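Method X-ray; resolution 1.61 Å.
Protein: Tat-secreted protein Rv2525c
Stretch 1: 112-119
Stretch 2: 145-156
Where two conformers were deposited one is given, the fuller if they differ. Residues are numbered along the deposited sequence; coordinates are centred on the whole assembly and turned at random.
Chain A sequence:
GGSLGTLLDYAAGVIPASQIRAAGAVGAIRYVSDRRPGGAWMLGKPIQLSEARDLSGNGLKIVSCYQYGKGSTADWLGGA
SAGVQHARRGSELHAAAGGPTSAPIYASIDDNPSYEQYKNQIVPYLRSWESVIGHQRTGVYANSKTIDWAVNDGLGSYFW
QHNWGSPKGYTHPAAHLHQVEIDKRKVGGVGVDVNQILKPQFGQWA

Stretch 1, residues 112-119: NPSYEQYK
Stretch 2 (145-156) KTIDWAVNDGLG

The contact is a small aromatic helix-to-helix packing, in which Tyr118 and Trp149 supply most of the 415 Å² buried between the stretches and one tyrosine-to-carboxylate hydrogen bond fixes its polar end.

Stretch 1 enters extended, with phi/psi of -121/77 at Asn112, -80/157 at Pro113 and -77/166 at Ser114, then turns helical from Tyr115 onward. Ser114 (chi1 64°, p) is the N-cap: its OG accepts from Gln117 N at 3.0 Å, while Ser114 N donates to Gln117 OE1 at 3.0 Å, a reciprocal pair that secures the first turn. Stretch 2 is already helical at Lys145, in a helix that begins earlier in the chain, and Gly154, at 69/31, leaves the helix in a Schellman motif, with Leu155 N to Ala150 O at 2.8 Å and Gly154 N to Val151 O at 3.0 Å; the positive phi favours glycine. The helix axes run at 44° between their N-to-C directions and approach to 11.2 Å. The register is set by Tyr118 and Thr146, whose CA atoms lie 7.5 Å apart.

Tyr118 (chi1 169°, t; chi2 76°) points toward stretch 2 and sits as a knob among Thr146, Trp149, Ala150 and Asp153. Trp149 CB lies over one face of its ring, 3.7 Å from the centroid and 17° off the normal, a CH-pi contact; Tyr118 CG is 3.6 Å from Trp149 CE3. The two aromatic planes meet obliquely at 32°. At the far end of the buried ring, Tyr118 OH donates to Asp153 OD2 at 2.7 Å, so the phenol reaches across the helix surface without leaving its hydroxyl unpaired. Ala150 lines the hole, with Tyr118 OH 3.3 Å from Ala150 CA and 4.2 Å from Ala150 CB.

Trp149 (chi1 -69°, m; chi2 -40°) also points toward stretch 1, and its broad indole spans the start of the other helix. The edge of Tyr115 (chi1 -177°, t; chi2 74°) meets the indole face, Tyr115 CD1 to Trp149 CE2 being 3.6 Å; the planes are at 66°, with the Tyr115 ring and the five-membered ring 5.1 Å between centroids. The indole edge reaches Pro113, with Trp149 CH2 3.6 Å from Pro113 O. Buried Pro113, its ring C-gamma endo, adds a compact apolar surface, placing CG 3.4 Å from Thr146 OG1 (chi1 -59°, m).

At the exposed margin, water 1 donates to Asp153 OD2 at 2.7 Å and bonds weakly to Tyr115 OH at 3.5 Å, linking the helices again through solvent.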

# COMPACT_ATOMS: atom_id res chain seq x y z
N ASN A 112 11.59 -8.52 -4.43
CA ASN A 112 12.71 -7.93 -5.15
C ASN A 112 12.82 -8.72 -6.46
O ASN A 112 13.66 -9.64 -6.58
CB ASN A 112 14.00 -7.99 -4.30
CG ASN A 112 15.18 -7.40 -5.04
OD1 ASN A 112 14.98 -6.65 -6.00
ND2 ASN A 112 16.41 -7.75 -4.61
N PRO A 113 11.92 -8.43 -7.42
CA PRO A 113 11.85 -9.28 -8.62
C PRO A 113 12.90 -9.01 -9.67
O PRO A 113 13.39 -7.88 -9.80
CB PRO A 113 10.46 -8.92 -9.19
CG PRO A 113 10.29 -7.48 -8.82
CD PRO A 113 10.87 -7.39 -7.43
N SER A 114 13.16 -10.04 -10.50
CA SER A 114 13.97 -9.92 -11.69
C SER A 114 13.16 -9.25 -12.80
O SER A 114 11.91 -9.27 -12.74
CB SER A 114 14.39 -11.30 -12.18
OG SER A 114 13.20 -11.99 -12.56
N TYR A 115 13.85 -8.79 -13.87
CA TYR A 115 13.15 -8.22 -15.02
C TYR A 115 12.21 -9.29 -15.66
O TYR A 115 11.10 -8.98 -16.09
CB TYR A 115 14.16 -7.68 -16.04
CG TYR A 115 13.48 -7.02 -17.22
CD1 TYR A 115 12.90 -5.77 -17.09
CD2 TYR A 115 13.48 -7.63 -18.47
CE1 TYR A 115 12.23 -5.17 -18.17
CE2 TYR A 115 12.86 -7.02 -19.57
CZ TYR A 115 12.24 -5.79 -19.41
OH TYR A 115 11.62 -5.19 -20.48
N GLU A 116 12.65 -10.57 -15.65
CA GLU A 116 11.82 -11.65 -16.18
C GLU A 116 10.50 -11.76 -15.39
O GLU A 116 9.44 -11.93 -16.00
CB GLU A 116 12.62 -12.97 -16.11
CG GLU A 116 11.87 -14.21 -16.57
CD GLU A 116 11.02 -14.84 -15.48
OE1 GLU A 116 11.48 -14.87 -14.31
OE2 GLU A 116 9.91 -15.33 -15.78
N GLN A 117 10.56 -11.67 -14.04
CA GLN A 117 9.34 -11.76 -13.21
C GLN A 117 8.45 -10.56 -13.45
O GLN A 117 7.25 -10.70 -13.57
CB GLN A 117 9.72 -11.89 -11.73
CG GLN A 117 10.29 -13.28 -11.44
CD GLN A 117 10.88 -13.34 -10.05
OE1 GLN A 117 11.47 -12.38 -9.54
NE2 GLN A 117 10.72 -14.49 -9.42
N TYR A 118 9.06 -9.40 -13.58
CA TYR A 118 8.31 -8.16 -13.83
C TYR A 118 7.54 -8.26 -15.16
O TYR A 118 6.31 -8.09 -15.19
CB TYR A 118 9.28 -6.97 -13.84
CG TYR A 118 8.60 -5.71 -14.36
CD1 TYR A 118 7.71 -4.99 -13.56
CD2 TYR A 118 8.83 -5.26 -15.66
CE1 TYR A 118 7.03 -3.87 -14.06
CE2 TYR A 118 8.16 -4.15 -16.16
CZ TYR A 118 7.24 -3.47 -15.37
OH TYR A 118 6.60 -2.36 -15.86
N LYS A 119 8.26 -8.53 -16.26
CA LYS A 119 7.63 -8.59 -17.58
C LYS A 119 6.62 -9.72 -17.71
O LYS A 119 5.56 -9.54 -18.35
CB LYS A 119 8.70 -8.71 -18.67
CG LYS A 119 8.17 -8.57 -20.09
CD LYS A 119 7.84 -7.10 -20.47
CE LYS A 119 6.82 -6.98 -21.58
NZ LYS A 119 7.20 -7.75 -22.80
N LYS A 145 13.73 -0.03 -8.33
CA LYS A 145 13.99 -0.65 -9.63
C LYS A 145 12.66 -1.00 -10.32
O LYS A 145 12.49 -0.76 -11.53
CB LYS A 145 14.84 -1.92 -9.45
CG LYS A 145 15.23 -2.56 -10.78
CD LYS A 145 16.27 -3.66 -10.60
CE LYS A 145 17.06 -3.96 -11.86
NZ LYS A 145 17.66 -2.75 -12.49
N THR A 146 11.74 -1.58 -9.56
CA THR A 146 10.43 -2.00 -10.07
C THR A 146 9.57 -0.76 -10.39
O THR A 146 8.86 -0.74 -11.41
CB THR A 146 9.76 -2.97 -9.05
OG1 THR A 146 10.63 -4.10 -8.86
CG2 THR A 146 8.40 -3.49 -9.57
N ILE A 147 9.65 0.27 -9.53
CA ILE A 147 8.97 1.52 -9.79
C ILE A 147 9.47 2.08 -11.13
O ILE A 147 8.66 2.46 -11.97
CB ILE A 147 9.17 2.53 -8.64
CG1 ILE A 147 8.31 2.11 -7.41
CG2 ILE A 147 8.81 3.96 -9.09
CD1 ILE A 147 8.72 2.88 -6.15
N ASP A 148 10.80 2.04 -11.36
CA ASP A 148 11.30 2.60 -12.62
C ASP A 148 10.78 1.83 -13.83
O ASP A 148 10.39 2.43 -14.85
CB ASP A 148 12.83 2.67 -12.66
CG ASP A 148 13.20 3.80 -13.59
OD1 ASP A 148 13.15 4.97 -13.13
OD2 ASP A 148 13.45 3.54 -14.79
N TRP A 149 10.74 0.50 -13.72
CA TRP A 149 10.24 -0.29 -14.85
C TRP A 149 8.78 0.06 -15.14
O TRP A 149 8.42 0.25 -16.31
CB TRP A 149 10.33 -1.79 -14.56
CG TRP A 149 11.71 -2.37 -14.51
CD1 TRP A 149 12.76 -2.07 -15.33
CD2 TRP A 149 12.12 -3.51 -13.73
NE1 TRP A 149 13.83 -2.92 -15.06
CE2 TRP A 149 13.45 -3.82 -14.10
CE3 TRP A 149 11.48 -4.32 -12.78
CZ2 TRP A 149 14.17 -4.87 -13.51
CZ3 TRP A 149 12.19 -5.36 -12.20
CH2 TRP A 149 13.54 -5.58 -12.51
N ALA A 150 7.96 0.19 -14.06
CA ALA A 150 6.52 0.51 -14.17
C ALA A 150 6.33 1.93 -14.76
O ALA A 150 5.52 2.11 -15.67
CB ALA A 150 5.87 0.40 -12.81
N VAL A 151 7.09 2.91 -14.26
CA VAL A 151 7.01 4.28 -14.78
C VAL A 151 7.35 4.28 -16.28
O VAL A 151 6.63 4.88 -17.09
CB VAL A 151 7.93 5.25 -14.01
CG1 VAL A 151 8.05 6.60 -14.73
CG2 VAL A 151 7.44 5.43 -12.59
N ASN A 152 8.45 3.60 -16.64
CA ASN A 152 8.91 3.52 -18.02
C ASN A 152 7.85 2.85 -18.94
O ASN A 152 7.78 3.17 -20.14
CB ASN A 152 10.23 2.76 -18.06
CG ASN A 152 10.95 2.90 -19.37
OD1 ASN A 152 11.05 3.99 -19.93
ND2 ASN A 152 11.45 1.81 -19.91
N ASP A 153 7.05 1.91 -18.39
CA ASP A 153 5.97 1.23 -19.13
C ASP A 153 4.62 1.95 -19.06
O ASP A 153 3.65 1.47 -19.66
CB ASP A 153 5.79 -0.19 -18.64
CG ASP A 153 6.92 -1.10 -19.11
OD1 ASP A 153 7.56 -0.78 -20.14
OD2 ASP A 153 7.10 -2.18 -18.49
N GLY A 154 4.54 3.03 -18.28
CA GLY A 154 3.28 3.74 -18.11
C GLY A 154 2.28 2.92 -17.32
O GLY A 154 1.07 3.04 -17.54
N LEU A 155 2.77 2.07 -16.38
CA LEU A 155 1.95 1.24 -15.52
C LEU A 155 1.83 1.87 -14.15
O LEU A 155 2.86 2.15 -13.51
CB LEU A 155 2.61 -0.14 -15.35
CG LEU A 155 2.01 -1.33 -15.98
CD1 LEU A 155 2.76 -2.57 -15.48
CD2 LEU A 155 0.51 -1.46 -15.65
N GLY A 156 0.60 2.11 -13.71
CA GLY A 156 0.37 2.72 -12.41
C GLY A 156 0.45 4.23 -12.45
O GLY A 156 1.04 4.83 -13.37
O HOH W 1 8.50 -3.72 -20.26